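Local coordinates for protein chymotrypsin-like serine protease (Equine arteritis virus, PDB 1MBM) that cleaves peptide bonds as the chymotrypsin-like serine proteinase nsp4 of an arterivirus, probably acting on sites within the viral replicase polyprotein, at residues Arg3-Gly7 / Gly17-Thr21; Leu154-Ser158 / Val183-Leu187. One frame throughout, in Å; residues are numbered along the deposited sequence.

Contact 1 (Arg3-Gly7 / Gly17-Thr21); sequences RGNVG and GSVWT
Asn5 meets Ser18, Val19 and Trp20, and Val6 pairs with Ser18, in the beta hairpin of strands 6-10 and 14-22, the first two strands of the N-terminal barrel of this chymotrypsin-like fold. Gly7 and Gly17 form a hydrogen-bonded pair: Gly17 N gives its hydrogen to Gly7 O at 2.7 Å, and Gly7 N returns one to Gly17 O. Val6 and Ser18 follow as a non-hydrogen-bonded pair with their CA atoms 4.5 Å apart. The carbonyl O of Asn5 takes the hydrogen of Val19 N in the carbonyl plane (2.8 Å), while its side chain supplies the donor for Val19 O, which Asn5 N lies too far away to reach, ND2 being 2.9 Å from that oxygen and 33° out of its carbonyl plane. A chi1 of 73°, with CG between the backbone N and carbonyl carbon, turns the amide back over strand 14-22. ND2 thereby also sits 3.4 Å above the Trp20 ring, over its centre, the amide standing almost upright on the indole (planes 87° apart). At the ring's edge Trp20 NE1 donates to Ser18 OG at 2.7 Å, a bond that restrains the rotation of the indole. Strand 25-31 pairs with Ser18 and Trp20 through backbone bonds to Leu29 and Val27, the Trp20 side chain touches Pro75 and Leu77 of a loop and Ala117 of strand 117-120, and Val6 touches Cys90 of strand 85-91.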
ATOM      1  N   ARG A   3      -9.900   2.543   7.657  1.00 12.53           N
ATOM      2  CA  ARG A   3     -10.114   3.971   7.461  1.00 10.64           C
ATOM      3  C   ARG A   3     -11.452   4.153   6.741  1.00  9.88           C
ATOM      4  O   ARG A   3     -11.912   3.252   6.027  1.00  4.66           O
ATOM      5  CB  ARG A   3      -9.000   4.586   6.630  1.00 10.80           C
ATOM      6  CG  ARG A   3      -7.699   4.786   7.350  1.00 10.52           C
ATOM      7  CD  ARG A   3      -6.601   5.284   6.414  1.00 10.78           C
ATOM      8  NE  ARG A   3      -5.320   5.391   7.090  1.00 11.32           N
ATOM      9  CZ  ARG A   3      -4.449   6.362   6.875  1.00  9.32           C
ATOM     10  NH1 ARG A   3      -4.723   7.315   5.998  1.00  9.58           N
ATOM     11  NH2 ARG A   3      -3.312   6.385   7.544  1.00 10.56           N
ATOM     12  N   GLY A   4     -12.060   5.318   6.939  1.00  8.63           N
ATOM     13  CA  GLY A   4     -13.375   5.640   6.413  1.00  7.51           C
ATOM     14  C   GLY A   4     -13.530   5.599   4.908  1.00  8.62           C
ATOM     15  O   GLY A   4     -14.640   5.381   4.403  1.00  6.42           O
ATOM     16  N   ASN A   5     -12.423   5.783   4.193  1.00  5.92           N
ATOM     17  CA  ASN A   5     -12.448   5.776   2.734  1.00  6.71           C
ATOM     18  C   ASN A   5     -11.964   4.461   2.096  1.00  7.34           C
ATOM     19  O   ASN A   5     -11.664   4.408   0.902  1.00  7.73           O
ATOM     20  CB  ASN A   5     -11.638   6.958   2.200  1.00  6.62           C
ATOM     21  CG  ASN A   5     -10.135   6.760   2.368  1.00 11.69           C
ATOM     22  OD1 ASN A   5      -9.674   6.238   3.386  1.00  8.83           O
ATOM     23  ND2 ASN A   5      -9.367   7.163   1.361  1.00  7.11           N
ATOM     24  N   VAL A   6     -11.923   3.394   2.883  1.00  8.24           N
ATOM     25  CA  VAL A   6     -11.458   2.113   2.379  1.00  9.96           C
ATOM     26  C   VAL A   6     -12.623   1.169   2.096  1.00 10.66           C
ATOM     27  O   VAL A   6     -13.517   1.014   2.920  1.00  9.52           O
ATOM     28  CB  VAL A   6     -10.457   1.466   3.359  1.00 11.44           C
ATOM     29  CG1 VAL A   6     -10.122   0.020   2.949  1.00 12.77           C
ATOM     30  CG2 VAL A   6      -9.198   2.317   3.437  1.00  6.25           C
ATOM     31  N   GLY A   7     -12.617   0.551   0.917  1.00 10.92           N
ATOM     32  CA  GLY A   7     -13.666  -0.386   0.566  1.00 11.53           C
ATOM     33  C   GLY A   7     -13.183  -1.685  -0.058  1.00 12.69           C
ATOM     34  O   GLY A   7     -11.981  -1.891  -0.256  1.00 10.82           O
ATOM     35  N   GLY A  17      -9.963  -1.398  -2.026  1.00  9.77           N
ATOM     36  CA  GLY A  17      -9.880  -0.127  -2.715  1.00  8.57           C
ATOM     37  C   GLY A  17      -9.919   1.052  -1.770  1.00  8.11           C
ATOM     38  O   GLY A  17     -10.140   0.898  -0.570  1.00  7.66           O
ATOM     39  N   SER A  18      -9.683   2.241  -2.312  1.00  7.29           N
ATOM     40  CA  SER A  18      -9.764   3.456  -1.525  1.00  8.30           C
ATOM     41  C   SER A  18     -10.445   4.544  -2.348  1.00  7.59           C
ATOM     42  O   SER A  18     -10.367   4.542  -3.570  1.00  6.47           O
ATOM     43  CB  SER A  18      -8.394   3.889  -0.998  1.00  7.63           C
ATOM     44  OG  SER A  18      -7.498   4.184  -2.042  1.00  6.51           O
ATOM     45  N   VAL A  19     -11.134   5.452  -1.668  1.00  7.10           N
ATOM     46  CA  VAL A  19     -11.918   6.497  -2.324  1.00  7.13           C
ATOM     47  C   VAL A  19     -11.430   7.890  -1.926  1.00  7.31           C
ATOM     48  O   VAL A  19     -11.156   8.143  -0.767  1.00  5.83           O
ATOM     49  CB  VAL A  19     -13.417   6.352  -1.976  1.00  6.79           C
ATOM     50  CG1 VAL A  19     -14.243   7.326  -2.772  1.00  5.41           C
ATOM     51  CG2 VAL A  19     -13.885   4.924  -2.266  1.00  7.41           C
ATOM     52  N   TRP A  20     -11.331   8.790  -2.896  1.00  6.55           N
ATOM     53  CA  TRP A  20     -10.734  10.098  -2.667  1.00  8.01           C
ATOM     54  C   TRP A  20     -11.400  11.199  -3.466  1.00  8.09           C
ATOM     55  O   TRP A  20     -12.176  10.934  -4.377  1.00  6.10           O
ATOM     56  CB  TRP A  20      -9.254  10.075  -3.065  1.00  9.20           C
ATOM     57  CG  TRP A  20      -8.497   8.891  -2.567  1.00  9.47           C
ATOM     58  CD1 TRP A  20      -8.479   7.633  -3.113  1.00  8.82           C
ATOM     59  CD2 TRP A  20      -7.637   8.844  -1.425  1.00 11.37           C
ATOM     60  NE1 TRP A  20      -7.667   6.811  -2.371  1.00  6.09           N
ATOM     61  CE2 TRP A  20      -7.138   7.530  -1.327  1.00  9.10           C
ATOM     62  CE3 TRP A  20      -7.244   9.782  -0.463  1.00 10.01           C
ATOM     63  CZ2 TRP A  20      -6.274   7.132  -0.310  1.00  9.18           C
ATOM     64  CZ3 TRP A  20      -6.379   9.383   0.551  1.00 10.85           C
ATOM     65  CH2 TRP A  20      -5.908   8.069   0.618  1.00 11.94           C
ATOM     66  N   THR A  21     -11.063  12.445  -3.126  1.00  7.17           N
ATOM     67  CA  THR A  21     -11.546  13.601  -3.868  1.00  8.88           C
ATOM     68  C   THR A  21     -10.382  14.226  -4.642  1.00  9.17           C
ATOM     69  O   THR A  21      -9.272  14.317  -4.122  1.00  7.46           O
ATOM     70  CB  THR A  21     -12.160  14.644  -2.897  1.00 11.64           C
ATOM     71  OG1 THR A  21     -13.368  14.117  -2.331  1.00 15.85           O
ATOM     72  CG2 THR A  21     -12.634  15.883  -3.649  1.00 10.87           C
TER

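Contact 2 (Leu154-Ser158 / Val183-Leu187); sequences LSSLS and VPRSL
Ser158 lies against Val183, Pro184 and Leu187, joining the short helix 154-158 to the strand-to-helix junction at 183-187 in the alpha/beta C-terminal extension of this proteinase. Its hydroxyl faces three carbons: OG is 3.4 Å from Pro184 CD, and both Val183 CG1 and Leu187 CD2 are close by. Ser158 CB presses on the same proline carbon, CB to CD measuring 3.5 Å, tighter than a usual van der Waals contact, and Pro184 CG rests near Ser158 O. No hydrogen bond crosses between the segments, so side-chain carbons and this one hydroxyl carry the contact.

Two leucines of the helix add apolar contacts beside the serine. Leu154 CD2 meets Val183 CG1 at 4.0 Å, the two side chains crossing at a slant; CG1 is placed there by a chi1 of -63°, which sets it beside the backbone N of Val183. Leu157 CG approaches Leu187 CD2 to 3.9 Å, and here the side chains cross at about a right angle. CD2 of Leu187 thus touches both Leu157 and Ser158.

Farther out, Pro184 occupies the N-cap position of helix 185-192, so the proline that packs on Ser158 also stands where strand 182-184 gives way to that helix. Val183 is backbone-bonded to Thr166 in the partner strand 165-167, while two serine hydroxyls are hydrogen-bonded to outside partners, Ser186 OG with Thr162 O and Ser155 OG with Asp179 OD2. The hydroxyl of Ser158 is satisfied within its own helix: OG donates to Leu154 O at 2.6 Å, 40° out of the carbonyl plane, while Ser158 N reaches the same oxygen from the other face of that plane, at 2.8 Å.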
ATOM      1  N   LEU A 154      21.494  -3.349   4.905  1.00  7.54           N
ATOM      2  CA  LEU A 154      20.930  -2.832   6.139  1.00  7.60           C
ATOM      3  C   LEU A 154      21.551  -1.489   6.477  1.00  7.46           C
ATOM      4  O   LEU A 154      20.862  -0.602   6.979  1.00  6.82           O
ATOM      5  CB  LEU A 154      21.122  -3.807   7.302  1.00  7.20           C
ATOM      6  CG  LEU A 154      20.068  -4.890   7.549  1.00 16.48           C
ATOM      7  CD1 LEU A 154      20.499  -5.788   8.712  1.00 12.71           C
ATOM      8  CD2 LEU A 154      18.703  -4.274   7.835  1.00 11.51           C
ATOM      9  N   SER A 155      22.843  -1.337   6.199  1.00  5.33           N
ATOM     10  CA  SER A 155      23.517  -0.070   6.486  1.00 10.15           C
ATOM     11  C   SER A 155      22.926   1.072   5.656  1.00  9.74           C
ATOM     12  O   SER A 155      22.634   2.139   6.192  1.00  7.30           O
ATOM     13  CB  SER A 155      25.024  -0.180   6.265  1.00  8.53           C
ATOM     14  OG  SER A 155      25.305  -0.496   4.921  1.00 11.39           O
ATOM     15  N   SER A 156      22.724   0.834   4.362  1.00  8.38           N
ATOM     16  CA  SER A 156      22.137   1.848   3.484  1.00 10.52           C
ATOM     17  C   SER A 156      20.726   2.224   3.938  1.00 10.87           C
ATOM     18  O   SER A 156      20.384   3.402   3.991  1.00  9.00           O
ATOM     19  CB  SER A 156      22.135   1.382   2.021  1.00  9.59           C
ATOM     20  OG  SER A 156      21.272   2.179   1.228  1.00 19.86           O
ATOM     21  N   LEU A 157      19.925   1.210   4.274  1.00  8.77           N
ATOM     22  CA  LEU A 157      18.577   1.408   4.785  1.00  9.31           C
ATOM     23  C   LEU A 157      18.616   2.210   6.098  1.00 12.11           C
ATOM     24  O   LEU A 157      17.793   3.103   6.323  1.00  7.64           O
ATOM     25  CB  LEU A 157      17.932   0.037   5.029  1.00 10.26           C
ATOM     26  CG  LEU A 157      16.426  -0.176   5.159  1.00 15.13           C
ATOM     27  CD1 LEU A 157      15.640   0.562   4.070  1.00 10.84           C
ATOM     28  CD2 LEU A 157      16.142  -1.678   5.109  1.00  9.19           C
ATOM     29  N   SER A 158      19.595   1.897   6.946  1.00  9.98           N
ATOM     30  CA  SER A 158      19.733   2.517   8.268  1.00 11.15           C
ATOM     31  C   SER A 158      19.935   4.041   8.277  1.00 11.10           C
ATOM     32  O   SER A 158      19.545   4.716   9.225  1.00  9.11           O
ATOM     33  CB  SER A 158      20.847   1.823   9.049  1.00  8.72           C
ATOM     34  OG  SER A 158      20.484   0.481   9.308  1.00 10.05           O
ATOM     35  N   VAL A 183      20.929  -1.980  13.943  1.00  5.41           N
ATOM     36  CA  VAL A 183      20.248  -0.934  13.172  1.00  4.14           C
ATOM     37  C   VAL A 183      19.559   0.061  14.119  1.00  4.10           C
ATOM     38  O   VAL A 183      19.320  -0.261  15.277  1.00  5.05           O
ATOM     39  CB  VAL A 183      19.189  -1.528  12.211  1.00  6.90           C
ATOM     40  CG1 VAL A 183      19.831  -2.435  11.147  1.00 11.63           C
ATOM     41  CG2 VAL A 183      18.098  -2.269  12.973  1.00  5.64           C
ATOM     42  N   PRO A 184      19.280   1.279  13.646  1.00  5.06           N
ATOM     43  CA  PRO A 184      18.528   2.258  14.443  1.00  4.33           C
ATOM     44  C   PRO A 184      17.205   1.682  14.919  1.00  5.77           C
ATOM     45  O   PRO A 184      16.520   0.983  14.158  1.00  4.36           O
ATOM     46  CB  PRO A 184      18.272   3.391  13.455  1.00  3.86           C
ATOM     47  CG  PRO A 184      19.460   3.324  12.529  1.00  6.27           C
ATOM     48  CD  PRO A 184      19.703   1.844  12.350  1.00  3.39           C
ATOM     49  N   ARG A 185      16.864   1.991  16.164  1.00  4.62           N
ATOM     50  CA  ARG A 185      15.658   1.483  16.821  1.00  8.83           C
ATOM     51  C   ARG A 185      14.365   1.570  16.019  1.00  6.29           C
ATOM     52  O   ARG A 185      13.565   0.637  16.037  1.00  7.22           O
ATOM     53  CB  ARG A 185      15.466   2.186  18.164  1.00  7.78           C
ATOM     54  CG  ARG A 185      14.362   1.592  19.022  1.00 16.97           C
ATOM     55  CD  ARG A 185      14.026   2.429  20.243  1.00 23.79           C
ATOM     56  NE  ARG A 185      14.779   2.029  21.424  1.00 24.87           N
ATOM     57  CZ  ARG A 185      15.294   2.877  22.314  1.00 28.84           C
ATOM     58  NH1 ARG A 185      15.160   4.191  22.156  1.00 23.76           N
ATOM     59  NH2 ARG A 185      15.949   2.406  23.365  1.00 23.92           N
ATOM     60  N   SER A 186      14.151   2.688  15.328  1.00  6.17           N
ATOM     61  CA  SER A 186      12.925   2.848  14.541  1.00  8.82           C
ATOM     62  C   SER A 186      12.871   1.856  13.377  1.00  9.84           C
ATOM     63  O   SER A 186      11.802   1.361  13.059  1.00 11.13           O
ATOM     64  CB  SER A 186      12.706   4.294  14.069  1.00  6.54           C
ATOM     65  OG  SER A 186      13.689   4.689  13.136  1.00  9.72           O
ATOM     66  N   LEU A 187      14.016   1.550  12.766  1.00  9.42           N
ATOM     67  CA  LEU A 187      14.055   0.541  11.704  1.00 11.56           C
ATOM     68  C   LEU A 187      13.728  -0.851  12.269  1.00 12.29           C
ATOM     69  O   LEU A 187      12.901  -1.573  11.696  1.00 11.07           O
ATOM     70  CB  LEU A 187      15.408   0.542  10.964  1.00  9.11           C
ATOM     71  CG  LEU A 187      15.632  -0.495   9.847  1.00 11.68           C
ATOM     72  CD1 LEU A 187      14.447  -0.563   8.882  1.00 10.42           C
ATOM     73  CD2 LEU A 187      16.938  -0.206   9.067  1.00  6.74           C
TER

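Overall arrangement
Contact 1 closes before contact 2 opens along the chain, and the two lie on opposite sides of the molecule's centre, their own centres 32 Å apart and their nearest atoms about 17 Å apart. They share no helix, strand or sheet. Contact 1 belongs to the first hairpin of the N-terminal barrel, whereas contact 2 joins two helices and the two-stranded sheet of 165-167 and 182-184 in the C-terminal extension. Between them in sequence come the remaining strands of the first barrel and the second antiparallel sheet. The chain thus carries, at opposite ends, a barrel of the chymotrypsin-like fold and the alpha/beta extension added to this smallest of chymotrypsin-like proteinases.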